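Local coordinates for protein 6-phosphogluconate dehydrogenase NAD-binding (Dyadobacter fermentans, PDB 4GBJ) that probably acts as an NAD- or NADP-binding oxidoreductase of the 6-phosphogluconate and 3-hydroxyisobutyrate dehydrogenase type, at residues B[91-96]-B[116-122]; B[225-231]-B[281-287]. One frame throughout, in Å; residues are numbered along the deposited sequence.

Interaction 1: B[91-96]-B[116-122]; sequences GVHVSM and AHYVGAP
Strands 92-95 and 117-120 pair in parallel inside the Rossmann-type sheet, as the two strands of a beta-alpha-beta unit whose helix is 101-113. Backbone bonds zigzag from H117 N to G91 O through to A121 N to S95 O; the three central ones are nearly straight, as in H93 N to H117 O at 2.9 Å, whereas those two end bonds are more bent. H93, S95 and Y118 share one face. With CG anti to the backbone N (chi1 -180°), the phenol of Y118 runs alongside H93 and turns an edge toward the imidazole face, planes at 86° and centroids 5.2 Å apart. Its OH then reaches S95 OG at 2.6 Å and also bonds S104 of the covering helix. H93 itself is held by S67 through NE2 and by H111 through ND1. On the other face V94 CG1 presses tightly on A121 CB (3.5 Å). A phenylalanine in place of Y118 would probably keep the offset edge-to-face pair with H93 but leave the S95 and S104 hydroxyls without their shared partner. Two buried hydroxyls are thus linked across the strands, while the imidazole is satisfied, and its rotation fixed, by S67 and H111 from outside the pair.

Interaction 2: B[225-231]-B[281-287]; sequences LVASNTY and DWGALAL
OD1 of D281 is gripped by two backbone N-H groups, those of A235 and F236, while the backbone N of the same aspartate crosses to Y231 O in a nearly straight bond of 2.9 Å. OD2 completes an Asx turn by accepting from G283 N at 3.0 Å, the donor lying above the carboxylate plane, at the start of the 3-10 segment 282-286. The ring of Y231 lies against the first part of that segment: with CG anti to the carbonyl carbon (chi1 -58°) it is laid on A284, whose CA sits 3.5 Å from the ring centroid and only 11° off the normal, a CH-pi contact made by backbone carbon on a ring face. L287 passes in the opposite direction, its CG 3.5 Å from Y231 CE2. A286 CB touches both Y231 OH and V226 CG2, the latter at 3.8 Å. N229, which leaves helix 217-228 with positive phi, receives the phenol proton: Y231 OH to N229 OD1 is 2.8 Å, in the carbonyl plane and on a lone pair. The phenol is thereby steered at its polar end while its ring lies against G283, A284 and L287, and the N-H groups around the buried D281 carboxylate would probably help to stabilise its negative charge.

Followed from the N terminus, the chain first closes a short loop at interaction 1, where 19 intervening residues, mostly helix 101-113, return the backbone to a neighbouring strand. It then completes the sheet and enters the long helix 169-197. Interaction 2 closes a wider loop of 49 residues, bringing the region before helix 288-292 back to the end of helix 217-228 after helices 238-254 and 260-274. The two loops lie in series, neither nested nor crossed, with centres 34 Å apart on opposite sides of the chain's centre. Helix 169-197 spans both: P122 approaches K174, the predicted active-site lysine, whereas V226 packs on L185 and F192.

Interaction 1: B[91-96]-B[116-122]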
# COMPACT_ATOMS: atom_id res chain seq x y z
N GLY B 91 28.05 -7.12 28.04
CA GLY B 91 28.32 -6.83 26.65
C GLY B 91 26.99 -6.72 25.93
O GLY B 91 25.99 -7.31 26.36
N VAL B 92 26.92 -5.88 24.90
CA VAL B 92 25.67 -5.66 24.16
C VAL B 92 25.91 -5.84 22.66
O VAL B 92 26.83 -5.23 22.13
CB VAL B 92 25.06 -4.26 24.45
CG1 VAL B 92 23.79 -4.04 23.63
CG2 VAL B 92 24.75 -4.09 25.94
N HIS B 93 25.08 -6.68 21.99
CA HIS B 93 25.14 -6.92 20.57
C HIS B 93 23.89 -6.32 19.92
O HIS B 93 22.79 -6.73 20.26
CB HIS B 93 25.23 -8.43 20.28
CG HIS B 93 25.12 -8.80 18.82
ND1 HIS B 93 24.90 -10.12 18.43
CD2 HIS B 93 25.26 -8.04 17.70
CE1 HIS B 93 24.82 -10.10 17.10
NE2 HIS B 93 25.05 -8.87 16.62
N VAL B 94 24.06 -5.32 19.07
CA VAL B 94 23.00 -4.67 18.30
C VAL B 94 23.00 -5.35 16.94
O VAL B 94 23.88 -5.16 16.10
CB VAL B 94 23.21 -3.14 18.20
CG1 VAL B 94 21.99 -2.48 17.55
CG2 VAL B 94 23.45 -2.55 19.58
N SER B 95 22.02 -6.19 16.74
CA SER B 95 21.94 -7.09 15.61
C SER B 95 20.97 -6.50 14.60
O SER B 95 19.75 -6.53 14.78
CB SER B 95 21.52 -8.46 16.13
OG SER B 95 21.41 -9.44 15.10
N MSE B 96 21.50 -5.89 13.59
CA MSE B 96 20.69 -5.15 12.59
C MSE B 96 20.34 -5.92 11.33
O MSE B 96 19.62 -5.39 10.49
CB MSE B 96 21.40 -3.88 12.23
CG MSE B 96 21.71 -3.04 13.47
SE MSE B 96 22.32 -1.27 13.03
CE MSE B 96 23.98 -1.76 12.34
N ALA B 116 25.73 -11.49 28.51
CA ALA B 116 25.67 -10.49 27.45
C ALA B 116 24.21 -10.30 27.02
O ALA B 116 23.36 -11.12 27.36
CB ALA B 116 26.53 -10.92 26.26
N HIS B 117 23.92 -9.25 26.24
CA HIS B 117 22.55 -8.97 25.81
C HIS B 117 22.48 -8.82 24.31
O HIS B 117 23.22 -8.04 23.72
CB HIS B 117 22.01 -7.70 26.48
CG HIS B 117 22.18 -7.65 27.97
ND1 HIS B 117 21.35 -8.35 28.79
CD2 HIS B 117 23.04 -6.92 28.72
CE1 HIS B 117 21.72 -8.06 30.03
NE2 HIS B 117 22.78 -7.26 30.03
N TYR B 118 21.53 -9.52 23.71
CA TYR B 118 21.24 -9.42 22.30
C TYR B 118 20.10 -8.45 22.09
O TYR B 118 19.05 -8.61 22.69
CB TYR B 118 20.88 -10.78 21.75
CG TYR B 118 20.57 -10.78 20.28
CD1 TYR B 118 21.54 -11.13 19.34
CD2 TYR B 118 19.27 -10.54 19.82
CE1 TYR B 118 21.22 -11.28 18.01
CE2 TYR B 118 18.98 -10.59 18.46
CZ TYR B 118 19.95 -10.97 17.56
OH TYR B 118 19.69 -11.03 16.22
N VAL B 119 20.30 -7.45 21.26
CA VAL B 119 19.23 -6.50 20.89
C VAL B 119 18.90 -6.67 19.42
O VAL B 119 19.77 -6.47 18.58
CB VAL B 119 19.64 -5.06 21.20
CG1 VAL B 119 18.63 -4.06 20.61
CG2 VAL B 119 19.74 -4.86 22.70
N GLY B 120 17.67 -7.08 19.12
CA GLY B 120 17.17 -7.18 17.76
C GLY B 120 16.94 -5.79 17.24
O GLY B 120 16.26 -5.01 17.91
N ALA B 121 17.65 -5.39 16.18
CA ALA B 121 17.63 -3.97 15.75
C ALA B 121 17.54 -3.81 14.26
O ALA B 121 18.32 -3.07 13.68
CB ALA B 121 18.86 -3.25 16.27
N PRO B 122 16.57 -4.46 13.61
CA PRO B 122 16.44 -4.34 12.14
C PRO B 122 16.21 -2.91 11.70
O PRO B 122 15.50 -2.16 12.37
CB PRO B 122 15.25 -5.23 11.81
CG PRO B 122 14.52 -5.41 13.10
CD PRO B 122 15.55 -5.37 14.16

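Interaction 2: B[225-231]-B[281-287]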
# COMPACT_ATOMS: atom_id res chain seq x y z
N LEU B 225 8.81 1.86 -10.82
CA LEU B 225 9.41 0.62 -11.33
C LEU B 225 8.34 -0.25 -12.00
O LEU B 225 8.52 -0.73 -13.10
CB LEU B 225 10.07 -0.24 -10.21
CG LEU B 225 11.04 0.37 -9.23
CD1 LEU B 225 11.79 -0.73 -8.48
CD2 LEU B 225 12.01 1.28 -9.89
N VAL B 226 7.20 -0.41 -11.32
CA VAL B 226 6.13 -1.26 -11.83
C VAL B 226 5.51 -0.66 -13.08
O VAL B 226 5.21 -1.38 -14.02
CB VAL B 226 5.07 -1.56 -10.75
CG1 VAL B 226 3.98 -2.50 -11.30
CG2 VAL B 226 5.74 -2.22 -9.54
N ALA B 227 5.39 0.66 -13.12
CA ALA B 227 4.82 1.35 -14.27
C ALA B 227 5.71 1.14 -15.47
O ALA B 227 5.23 0.77 -16.52
CB ALA B 227 4.68 2.85 -13.97
N SER B 228 7.00 1.35 -15.33
CA SER B 228 7.93 1.20 -16.45
C SER B 228 8.24 -0.28 -16.70
O SER B 228 8.68 -0.65 -17.77
CB SER B 228 9.20 1.98 -16.18
OG SER B 228 9.76 1.56 -14.95
N ASN B 229 8.01 -1.13 -15.69
CA ASN B 229 8.27 -2.57 -15.75
C ASN B 229 9.74 -2.77 -16.06
O ASN B 229 10.08 -3.71 -16.74
CB ASN B 229 7.36 -3.26 -16.79
CG ASN B 229 6.27 -4.15 -16.26
OD1 ASN B 229 6.21 -4.55 -15.08
ND2 ASN B 229 5.45 -4.58 -17.19
N THR B 230 10.60 -1.84 -15.61
CA THR B 230 12.05 -1.94 -15.75
C THR B 230 12.51 -2.16 -14.32
O THR B 230 12.14 -1.38 -13.42
CB THR B 230 12.68 -0.76 -16.45
OG1 THR B 230 12.58 0.41 -15.62
CG2 THR B 230 12.10 -0.53 -17.85
N TYR B 231 13.21 -3.28 -14.12
CA TYR B 231 13.69 -3.73 -12.84
C TYR B 231 15.22 -3.84 -12.88
O TYR B 231 15.80 -4.82 -12.39
CB TYR B 231 12.99 -5.04 -12.52
CG TYR B 231 11.50 -4.87 -12.52
CD1 TYR B 231 10.85 -4.22 -11.48
CD2 TYR B 231 10.73 -5.29 -13.60
CE1 TYR B 231 9.47 -4.07 -11.47
CE2 TYR B 231 9.35 -5.14 -13.60
CZ TYR B 231 8.73 -4.48 -12.56
OH TYR B 231 7.37 -4.30 -12.56
N ASP B 281 15.94 -6.65 -10.17
CA ASP B 281 15.58 -6.19 -8.85
C ASP B 281 14.40 -7.02 -8.32
O ASP B 281 13.56 -7.47 -9.10
CB ASP B 281 15.20 -4.70 -8.92
CG ASP B 281 14.98 -4.10 -7.58
OD1 ASP B 281 15.99 -3.97 -6.83
OD2 ASP B 281 13.79 -3.83 -7.23
N TRP B 282 14.27 -7.11 -7.00
CA TRP B 282 13.19 -7.86 -6.37
C TRP B 282 11.82 -7.29 -6.74
O TRP B 282 10.87 -8.05 -6.74
CB TRP B 282 13.36 -7.93 -4.85
CG TRP B 282 12.92 -6.70 -4.13
CD1 TRP B 282 13.43 -5.44 -4.26
CD2 TRP B 282 12.00 -6.65 -3.03
NE1 TRP B 282 12.83 -4.60 -3.35
CE2 TRP B 282 11.97 -5.32 -2.57
CE3 TRP B 282 11.20 -7.61 -2.39
CZ2 TRP B 282 11.15 -4.91 -1.50
CZ3 TRP B 282 10.36 -7.20 -1.37
CH2 TRP B 282 10.31 -5.86 -0.96
N GLY B 283 11.74 -6.02 -7.15
CA GLY B 283 10.53 -5.42 -7.67
C GLY B 283 9.95 -6.17 -8.86
O GLY B 283 8.75 -6.06 -9.13
N ALA B 284 10.79 -6.94 -9.59
CA ALA B 284 10.33 -7.71 -10.74
C ALA B 284 9.34 -8.79 -10.38
O ALA B 284 8.78 -9.39 -11.27
CB ALA B 284 11.52 -8.32 -11.48
N LEU B 285 9.00 -8.99 -9.08
CA LEU B 285 7.92 -9.92 -8.74
C LEU B 285 6.63 -9.44 -9.46
O LEU B 285 5.76 -10.25 -9.81
CB LEU B 285 7.71 -10.02 -7.21
CG LEU B 285 7.06 -8.80 -6.53
CD1 LEU B 285 5.54 -8.88 -6.53
CD2 LEU B 285 7.58 -8.64 -5.11
N ALA B 286 6.52 -8.10 -9.66
CA ALA B 286 5.35 -7.48 -10.30
C ALA B 286 5.17 -7.89 -11.79
O ALA B 286 4.06 -7.68 -12.32
CB ALA B 286 5.41 -5.97 -10.17
N LEU B 287 6.21 -8.46 -12.45
CA LEU B 287 6.12 -8.99 -13.80
C LEU B 287 5.25 -10.19 -13.91
O LEU B 287 4.80 -10.46 -15.02
CB LEU B 287 7.50 -9.35 -14.41
CG LEU B 287 8.30 -8.22 -14.96
CD1 LEU B 287 9.63 -8.72 -15.50
CD2 LEU B 287 7.55 -7.51 -16.13